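Local coordinates for putative acetyl/propionyl-CoA carboxylase, alpha subunit (PDB 2O1Q), which is a zinc-binding cupin protein, probably an oxidoreductase of the acetylacetone dioxygenase type, at residues A59-G64 and T122-D127; G43-I48 and M115-P120. All coordinates share one frame; numbering follows the deposited sequence.

Interaction 1. Residues A59-G64 and T122-D127; sequences AHVHVG and TFVKPD. With ZN (zinc ion), chain C.
His60 and Phe123 pair as a non-hydrogen-bonded couple where two antiparallel strands of the cupin fold meet beside the zinc site. The next pair, Val61 with Thr122, is hydrogen-bonded in both directions: Val61 N reaches Thr122 O at 2.8 Å, and Thr122 N reaches Val61 O in the carbonyl plane. Val124 N closes on Ala59 O (3.1 Å) from well above that carbonyl's plane, and a water joins Ala59 O to Val124 O. His60 CB sits over one face of the Phe123 ring, 4.0 Å from its centroid, a CH-pi contact. The side chains run side by side, and the rings meet obliquely, planes at 50°. His60 CG stands between the backbone N and carbonyl carbon (chi1 66°). The imidazole leads away from the strand pair, and its NE2 binds zinc at 2.0 Å; ND1 bonds to Ala58 O, which would fix the ring's rotation. An alanine at Phe123 would probably open a gap beside His60 CB and leave Phe26 without its stacking partner. His62 and His102 also bind the metal. Beyond this pair, the Phe123 backbone bonds to strand 130-134, and strand 55-62 continues the sheet toward strand 101-102.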
ATOM      1  N   ALA A  59      -4.588 -11.018 -22.484  1.00 17.99           N
ATOM      2  CA  ALA A  59      -5.355  -9.838 -22.021  1.00 18.76           C
ATOM      3  C   ALA A  59      -5.583  -9.856 -20.535  1.00 16.65           C
ATOM      4  O   ALA A  59      -5.937 -10.896 -19.980  1.00 13.81           O
ATOM      5  CB  ALA A  59      -6.707  -9.765 -22.735  1.00 19.19           C
ATOM      6  N   HIS A  60      -5.376  -8.725 -19.895  1.00 17.10           N
ATOM      7  CA  HIS A  60      -5.459  -8.645 -18.467  1.00 14.16           C
ATOM      8  C   HIS A  60      -5.683  -7.233 -17.994  1.00 16.18           C
ATOM      9  O   HIS A  60      -5.489  -6.246 -18.749  1.00 18.63           O
ATOM     10  CB  HIS A  60      -4.221  -9.259 -17.799  1.00 16.97           C
ATOM     11  CG  HIS A  60      -2.966  -8.517 -18.059  1.00 17.55           C
ATOM     12  ND1 HIS A  60      -2.152  -8.784 -19.131  1.00 18.89           N
ATOM     13  CD2 HIS A  60      -2.368  -7.522 -17.363  1.00 20.48           C
ATOM     14  CE1 HIS A  60      -1.107  -7.970 -19.079  1.00 17.30           C
ATOM     15  NE2 HIS A  60      -1.227  -7.186 -18.032  1.00 22.78           N
ATOM     16  N   VAL A  61      -6.121  -7.139 -16.745  1.00 14.83           N
ATOM     17  CA  VAL A  61      -6.377  -5.873 -16.026  1.00 17.00           C
ATOM     18  C   VAL A  61      -5.576  -5.858 -14.725  1.00 16.35           C
ATOM     19  O   VAL A  61      -5.516  -6.866 -14.013  1.00 18.49           O
ATOM     20  CB  VAL A  61      -7.846  -5.671 -15.776  1.00 19.45           C
ATOM     21  CG1 VAL A  61      -8.106  -4.269 -15.177  1.00 19.53           C
ATOM     22  CG2 VAL A  61      -8.613  -5.822 -17.091  1.00 14.98           C
ATOM     23  N   HIS A  62      -4.909  -4.743 -14.498  1.00 17.16           N
ATOM     24  CA  HIS A  62      -4.218  -4.502 -13.233  1.00 15.45           C
ATOM     25  C   HIS A  62      -5.202  -3.999 -12.189  1.00 17.38           C
ATOM     26  O   HIS A  62      -5.824  -2.965 -12.360  1.00 18.26           O
ATOM     27  CB  HIS A  62      -3.103  -3.486 -13.394  1.00 17.88           C
ATOM     28  CG  HIS A  62      -1.992  -3.980 -14.257  1.00 19.27           C
ATOM     29  ND1 HIS A  62      -0.770  -4.310 -13.736  1.00 18.47           N
ATOM     30  CD2 HIS A  62      -1.948  -4.318 -15.577  1.00 20.82           C
ATOM     31  CE1 HIS A  62       0.018  -4.738 -14.716  1.00 20.28           C
ATOM     32  NE2 HIS A  62      -0.702  -4.839 -15.815  1.00 17.53           N
ATOM     33  N   VAL A  63      -5.310  -4.719 -11.086  1.00 15.65           N
ATOM     34  CA  VAL A  63      -6.232  -4.319  -9.996  1.00 16.29           C
ATOM     35  C   VAL A  63      -5.561  -3.286  -9.092  1.00 16.67           C
ATOM     36  O   VAL A  63      -6.242  -2.625  -8.349  1.00 16.49           O
ATOM     37  CB  VAL A  63      -6.819  -5.501  -9.165  1.00 15.85           C
ATOM     38  CG1 VAL A  63      -7.399  -6.582 -10.078  1.00 15.22           C
ATOM     39  CG2 VAL A  63      -5.842  -6.016  -8.150  1.00 15.90           C
ATOM     40  N   GLY A  64      -4.223  -3.183  -9.131  1.00 15.22           N
ATOM     41  CA  GLY A  64      -3.491  -2.170  -8.422  1.00 15.43           C
ATOM     42  C   GLY A  64      -2.407  -1.655  -9.319  1.00 15.83           C
ATOM     43  O   GLY A  64      -2.155  -2.160 -10.430  1.00 15.06           O
ATOM     44  N   THR A 122      -6.003  -9.568 -13.362  1.00 17.41           N
ATOM     45  CA  THR A 122      -7.207 -10.265 -13.807  1.00 14.85           C
ATOM     46  C   THR A 122      -7.057 -10.544 -15.310  1.00 16.38           C
ATOM     47  O   THR A 122      -7.130  -9.636 -16.125  1.00 16.93           O
ATOM     48  CB  THR A 122      -8.472  -9.489 -13.519  1.00 16.98           C
ATOM     49  OG1 THR A 122      -8.505  -9.191 -12.118  1.00 19.60           O
ATOM     50  CG2 THR A 122      -9.701 -10.291 -13.939  1.00 18.67           C
ATOM     51  N   PHE A 123      -6.858 -11.812 -15.651  1.00 15.68           N
ATOM     52  CA  PHE A 123      -6.855 -12.189 -17.042  1.00 18.17           C
ATOM     53  C   PHE A 123      -8.294 -12.324 -17.492  1.00 18.07           C
ATOM     54  O   PHE A 123      -9.109 -12.921 -16.769  1.00 19.45           O
ATOM     55  CB  PHE A 123      -6.031 -13.467 -17.310  1.00 15.50           C
ATOM     56  CG  PHE A 123      -4.536 -13.254 -17.179  1.00 15.16           C
ATOM     57  CD1 PHE A 123      -3.933 -13.378 -15.919  1.00 20.78           C
ATOM     58  CD2 PHE A 123      -3.768 -12.910 -18.240  1.00 20.33           C
ATOM     59  CE1 PHE A 123      -2.569 -13.120 -15.743  1.00 21.39           C
ATOM     60  CE2 PHE A 123      -2.390 -12.660 -18.091  1.00 18.33           C
ATOM     61  CZ  PHE A 123      -1.799 -12.772 -16.817  1.00 17.56           C
ATOM     62  N   VAL A 124      -8.587 -11.720 -18.655  1.00 16.41           N
ATOM     63  CA  VAL A 124      -9.957 -11.538 -19.134  1.00 19.04           C
ATOM     64  C   VAL A 124     -10.181 -12.115 -20.514  1.00 21.33           C
ATOM     65  O   VAL A 124      -9.263 -12.315 -21.291  1.00 23.87           O
ATOM     66  CB  VAL A 124     -10.378 -10.050 -19.106  1.00 16.28           C
ATOM     67  CG1 VAL A 124     -10.391  -9.544 -17.649  1.00 19.12           C
ATOM     68  CG2 VAL A 124      -9.514  -9.175 -20.021  1.00 21.15           C
ATOM     69  N   LYS A 125     -11.447 -12.443 -20.740  1.00 26.00           N
ATOM     70  CA  LYS A 125     -11.974 -12.831 -22.046  1.00 28.54           C
ATOM     71  C   LYS A 125     -12.238 -11.561 -22.823  1.00 28.46           C
ATOM     72  O   LYS A 125     -12.246 -10.464 -22.234  1.00 26.08           O
ATOM     73  CB  LYS A 125     -13.285 -13.605 -21.859  1.00 27.97           C
ATOM     74  CG  LYS A 125     -13.112 -14.945 -21.201  1.00 25.70           C
ATOM     75  CD  LYS A 125     -14.447 -15.679 -21.005  1.00 32.50           C
ATOM     76  CE  LYS A 125     -14.457 -16.511 -19.718  1.00 38.29           C
ATOM     77  NZ  LYS A 125     -15.802 -17.064 -19.400  1.00 45.55           N
ATOM     78  N   PRO A 126     -12.432 -11.683 -24.156  1.00 32.47           N
ATOM     79  CA  PRO A 126     -12.743 -10.499 -24.966  1.00 36.11           C
ATOM     80  C   PRO A 126     -13.869  -9.631 -24.410  1.00 37.52           C
ATOM     81  O   PRO A 126     -13.760  -8.406 -24.445  1.00 39.32           O
ATOM     82  CB  PRO A 126     -13.096 -11.086 -26.328  1.00 34.44           C
ATOM     83  CG  PRO A 126     -12.301 -12.352 -26.397  1.00 34.18           C
ATOM     84  CD  PRO A 126     -12.304 -12.897 -24.984  1.00 34.17           C
ATOM     85  N   ASP A 127     -14.907 -10.249 -23.853  1.00 40.31           N
ATOM     86  CA  ASP A 127     -16.017  -9.496 -23.261  1.00 42.30           C
ATOM     87  C   ASP A 127     -15.713  -8.925 -21.871  1.00 42.35           C
ATOM     88  O   ASP A 127     -16.589  -8.348 -21.237  1.00 45.68           O
ATOM     89  CB  ASP A 127     -17.291 -10.358 -23.213  1.00 43.24           C
ATOM     90  CG  ASP A 127     -17.168 -11.555 -22.286  1.00 46.22           C
ATOM     91  OD1 ASP A 127     -16.122 -11.702 -21.622  1.00 46.48           O
ATOM     92  OD2 ASP A 127     -18.125 -12.357 -22.221  1.00 51.07           O
TER
HETATM   93 ZN    ZN C 145      -0.142  -5.568 -17.684  1.00 19.69          ZN
HETATM   94  O   HOH W   1      -6.758 -13.326 -21.000  1.00 21.75           O

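Interaction 2. Residues G43-I48 and M115-P120; sequences GSWTAI and MSFLGP
Trp45 and Phe117 stack face to face on one face of an antiparallel strand pair of the cupin beta-barrel, the face that also carries Ala47 and Met115. The Trp45 six-membered ring and the Phe117 ring have centroids 4.1 Å apart and planes at 18°. Phe117 CD1 lies over the centre of the indole system, whereas Trp45 CH2 is offset toward the rim of the phenyl ring. Phe117 CB adds a CH-pi contact, 3.8 Å from the centroid of the five-membered ring. Trp45 CG stands between its backbone N and carbonyl carbon (chi1 52°), and Phe117 CG lies anti to its carbonyl carbon; the turn about each CB-CG bond then lays the rings nearly parallel. Met115, present as selenomethionine, lays CG over the opposite face of Phe117, toward the rim, enclosing that ring between two side chains.

The backbone supports this register with paired bonds at Trp45-Phe117 and Ala47-Met115, the straightest being Met115 N to Ala47 O. On the other side of the sheet Thr46 OG1 bonds to Glu67 of a third subunit. Gly43 and Ser44 both face Ser39 in a G1 beta bulge. At the end of the strand pair, Trp45 NE1 donates to Gly119 O at 2.9 Å, with the donor above the carbonyl plane and the oxygen tilted from the indole plane.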
ATOM      1  N   GLY A  43       0.194  -8.154  -0.646  1.00 14.26           N
ATOM      2  CA  GLY A  43      -0.129  -8.773  -1.921  1.00 14.86           C
ATOM      3  C   GLY A  43       0.659  -8.229  -3.105  1.00 16.26           C
ATOM      4  O   GLY A  43       0.243  -8.353  -4.275  1.00 16.23           O
ATOM      5  N   SER A  44       1.830  -7.652  -2.868  1.00 18.38           N
ATOM      6  CA  SER A  44       2.638  -7.182  -3.953  1.00 17.90           C
ATOM      7  C   SER A  44       3.691  -8.244  -4.350  1.00 16.83           C
ATOM      8  O   SER A  44       3.902  -9.218  -3.621  1.00 17.66           O
ATOM      9  CB  SER A  44       3.216  -5.805  -3.630  1.00 17.74           C
ATOM     10  OG  SER A  44       4.111  -6.009  -2.541  1.00 19.15           O
ATOM     11  N   TRP A  45       4.231  -8.128  -5.567  1.00 18.18           N
ATOM     12  CA  TRP A  45       5.161  -9.109  -6.080  1.00 18.81           C
ATOM     13  C   TRP A  45       5.964  -8.434  -7.209  1.00 16.92           C
ATOM     14  O   TRP A  45       5.530  -7.406  -7.765  1.00 15.67           O
ATOM     15  CB  TRP A  45       4.438 -10.385  -6.524  1.00 17.04           C
ATOM     16  CG  TRP A  45       3.274 -10.167  -7.475  1.00 17.25           C
ATOM     17  CD1 TRP A  45       2.040  -9.646  -7.165  1.00 18.92           C
ATOM     18  CD2 TRP A  45       3.224 -10.553  -8.840  1.00 16.97           C
ATOM     19  NE1 TRP A  45       1.234  -9.680  -8.281  1.00 18.98           N
ATOM     20  CE2 TRP A  45       1.947 -10.235  -9.323  1.00 19.01           C
ATOM     21  CE3 TRP A  45       4.168 -11.153  -9.724  1.00 16.55           C
ATOM     22  CZ2 TRP A  45       1.562 -10.480 -10.639  1.00 22.99           C
ATOM     23  CZ3 TRP A  45       3.779 -11.415 -11.038  1.00 19.99           C
ATOM     24  CH2 TRP A  45       2.481 -11.047 -11.491  1.00 19.77           C
ATOM     25  N   THR A  46       7.156  -8.939  -7.510  1.00 14.51           N
ATOM     26  CA  THR A  46       8.112  -8.304  -8.379  1.00 16.09           C
ATOM     27  C   THR A  46       8.841  -9.410  -9.118  1.00 15.78           C
ATOM     28  O   THR A  46       9.176 -10.476  -8.522  1.00 15.57           O
ATOM     29  CB  THR A  46       9.111  -7.534  -7.529  1.00 18.02           C
ATOM     30  OG1 THR A  46       8.442  -6.576  -6.710  1.00 16.02           O
ATOM     31  CG2 THR A  46      10.165  -6.900  -8.350  1.00 19.01           C
ATOM     32  N   ALA A  47       9.018  -9.189 -10.408  1.00 14.19           N
ATOM     33  CA  ALA A  47       9.566 -10.183 -11.304  1.00 15.46           C
ATOM     34  C   ALA A  47      10.283  -9.497 -12.419  1.00 14.76           C
ATOM     35  O   ALA A  47      10.060  -8.262 -12.675  1.00 16.05           O
ATOM     36  CB  ALA A  47       8.421 -11.106 -11.831  1.00 18.77           C
ATOM     37  N   ILE A  48      11.160 -10.258 -13.103  1.00 15.86           N
ATOM     38  CA  ILE A  48      11.810  -9.786 -14.343  1.00 14.57           C
ATOM     39  C   ILE A  48      11.504 -10.787 -15.437  1.00 14.61           C
ATOM     40  O   ILE A  48      11.241 -11.968 -15.153  1.00 14.84           O
ATOM     41  CB  ILE A  48      13.331  -9.530 -14.158  1.00 16.50           C
ATOM     42  CG1 ILE A  48      13.922  -8.848 -15.359  1.00 17.81           C
ATOM     43  CG2 ILE A  48      13.993 -10.828 -13.713  1.00 20.17           C
ATOM     44  CD1 ILE A  48      15.315  -8.188 -15.079  1.00 19.65           C
HETATM   45  N   MSE A 115       9.302  -5.568 -13.340  1.00 16.34           N
HETATM   46  CA  MSE A 115       8.050  -5.008 -12.932  1.00 18.48           C
HETATM   47  C   MSE A 115       7.649  -5.405 -11.556  1.00 17.97           C
HETATM   48  O   MSE A 115       7.814  -6.560 -11.131  1.00 15.18           O
HETATM   49  CB  MSE A 115       6.945  -5.360 -13.935  1.00 21.57           C
HETATM   50  CG  MSE A 115       5.686  -4.619 -13.718  1.00 16.98           C
HETATM   51 SE   MSE A 115       4.606  -4.595 -15.371  0.75 19.00          SE
HETATM   52  CE  MSE A 115       3.231  -3.455 -14.525  1.00 21.99           C
ATOM     53  N   SER A 116       7.074  -4.435 -10.863  0.50 16.28           N
ATOM     54  CA  SER A 116       6.491  -4.630  -9.572  0.50 19.95           C
ATOM     55  C   SER A 116       4.987  -4.423  -9.757  0.50 17.41           C
ATOM     56  O   SER A 116       4.541  -3.620 -10.579  0.50 16.95           O
ATOM     57  CB  SER A 116       7.109  -3.666  -8.572  0.50 20.07           C
ATOM     58  OG  SER A 116       6.972  -4.151  -7.249  0.50 18.76           O
ATOM     59  N   PHE A 117       4.235  -5.219  -9.011  1.00 16.58           N
ATOM     60  CA  PHE A 117       2.772  -5.261  -9.044  1.00 17.15           C
ATOM     61  C   PHE A 117       2.194  -5.171  -7.663  1.00 17.95           C
ATOM     62  O   PHE A 117       2.593  -5.926  -6.784  1.00 17.69           O
ATOM     63  CB  PHE A 117       2.288  -6.581  -9.622  1.00 15.24           C
ATOM     64  CG  PHE A 117       2.915  -6.961 -10.962  1.00 15.37           C
ATOM     65  CD1 PHE A 117       4.085  -7.715 -10.997  1.00 19.47           C
ATOM     66  CD2 PHE A 117       2.287  -6.642 -12.153  1.00 17.90           C
ATOM     67  CE1 PHE A 117       4.669  -8.065 -12.205  1.00 17.78           C
ATOM     68  CE2 PHE A 117       2.881  -6.972 -13.414  1.00 17.07           C
ATOM     69  CZ  PHE A 117       4.022  -7.742 -13.430  1.00 17.65           C
ATOM     70  N   LEU A 118       1.229  -4.285  -7.472  1.00 15.91           N
ATOM     71  CA  LEU A 118       0.473  -4.261  -6.239  1.00 17.33           C
ATOM     72  C   LEU A 118      -0.816  -4.961  -6.577  1.00 15.92           C
ATOM     73  O   LEU A 118      -1.648  -4.499  -7.374  1.00 19.42           O
ATOM     74  CB  LEU A 118       0.227  -2.847  -5.700  1.00 18.50           C
ATOM     75  CG  LEU A 118      -0.669  -2.735  -4.450  1.00 19.79           C
ATOM     76  CD1 LEU A 118      -0.207  -3.638  -3.334  1.00 23.67           C
ATOM     77  CD2 LEU A 118      -0.735  -1.323  -4.001  1.00 22.11           C
ATOM     78  N   GLY A 119      -0.936  -6.147  -6.049  1.00 13.74           N
ATOM     79  CA  GLY A 119      -2.103  -6.964  -6.206  1.00 15.86           C
ATOM     80  C   GLY A 119      -2.076  -7.769  -7.500  1.00 14.72           C
ATOM     81  O   GLY A 119      -1.068  -7.840  -8.228  1.00 15.24           O
ATOM     82  N   PRO A 120      -3.156  -8.520  -7.738  1.00 16.20           N
ATOM     83  CA  PRO A 120      -3.138  -9.428  -8.906  1.00 17.38           C
ATOM     84  C   PRO A 120      -3.448  -8.838 -10.242  1.00 17.25           C
ATOM     85  O   PRO A 120      -3.760  -7.658 -10.363  1.00 18.53           O
ATOM     86  CB  PRO A 120      -4.237 -10.442  -8.566  1.00 16.54           C
ATOM     87  CG  PRO A 120      -5.202  -9.713  -7.635  1.00 17.75           C
ATOM     88  CD  PRO A 120      -4.315  -8.752  -6.847  1.00 17.33           C
TER

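From the N terminus, the chain runs through 43-48, then 59-64, and much later 115-120 and 122-127. Interaction 2 closes a loop of 66 intervening residues and interaction 1 one of 57; because their segments alternate, the loops cross rather than nest. Strand 44-51 leads into strand 55-62, and strand 110-118 into strand 121-124, so two consecutive early strands pair one each with two consecutive late strands. Interaction 2 belongs to one sheet and interaction 1 to the other, with centres about 15 Å apart. His62 CE1 packs on Met115 CE at 3.5 Å and on Phe117 CE2, tying the zinc site to the aromatic interior, while Val63 CG2 on Pro120 CD joins the ends of the two strand pairs.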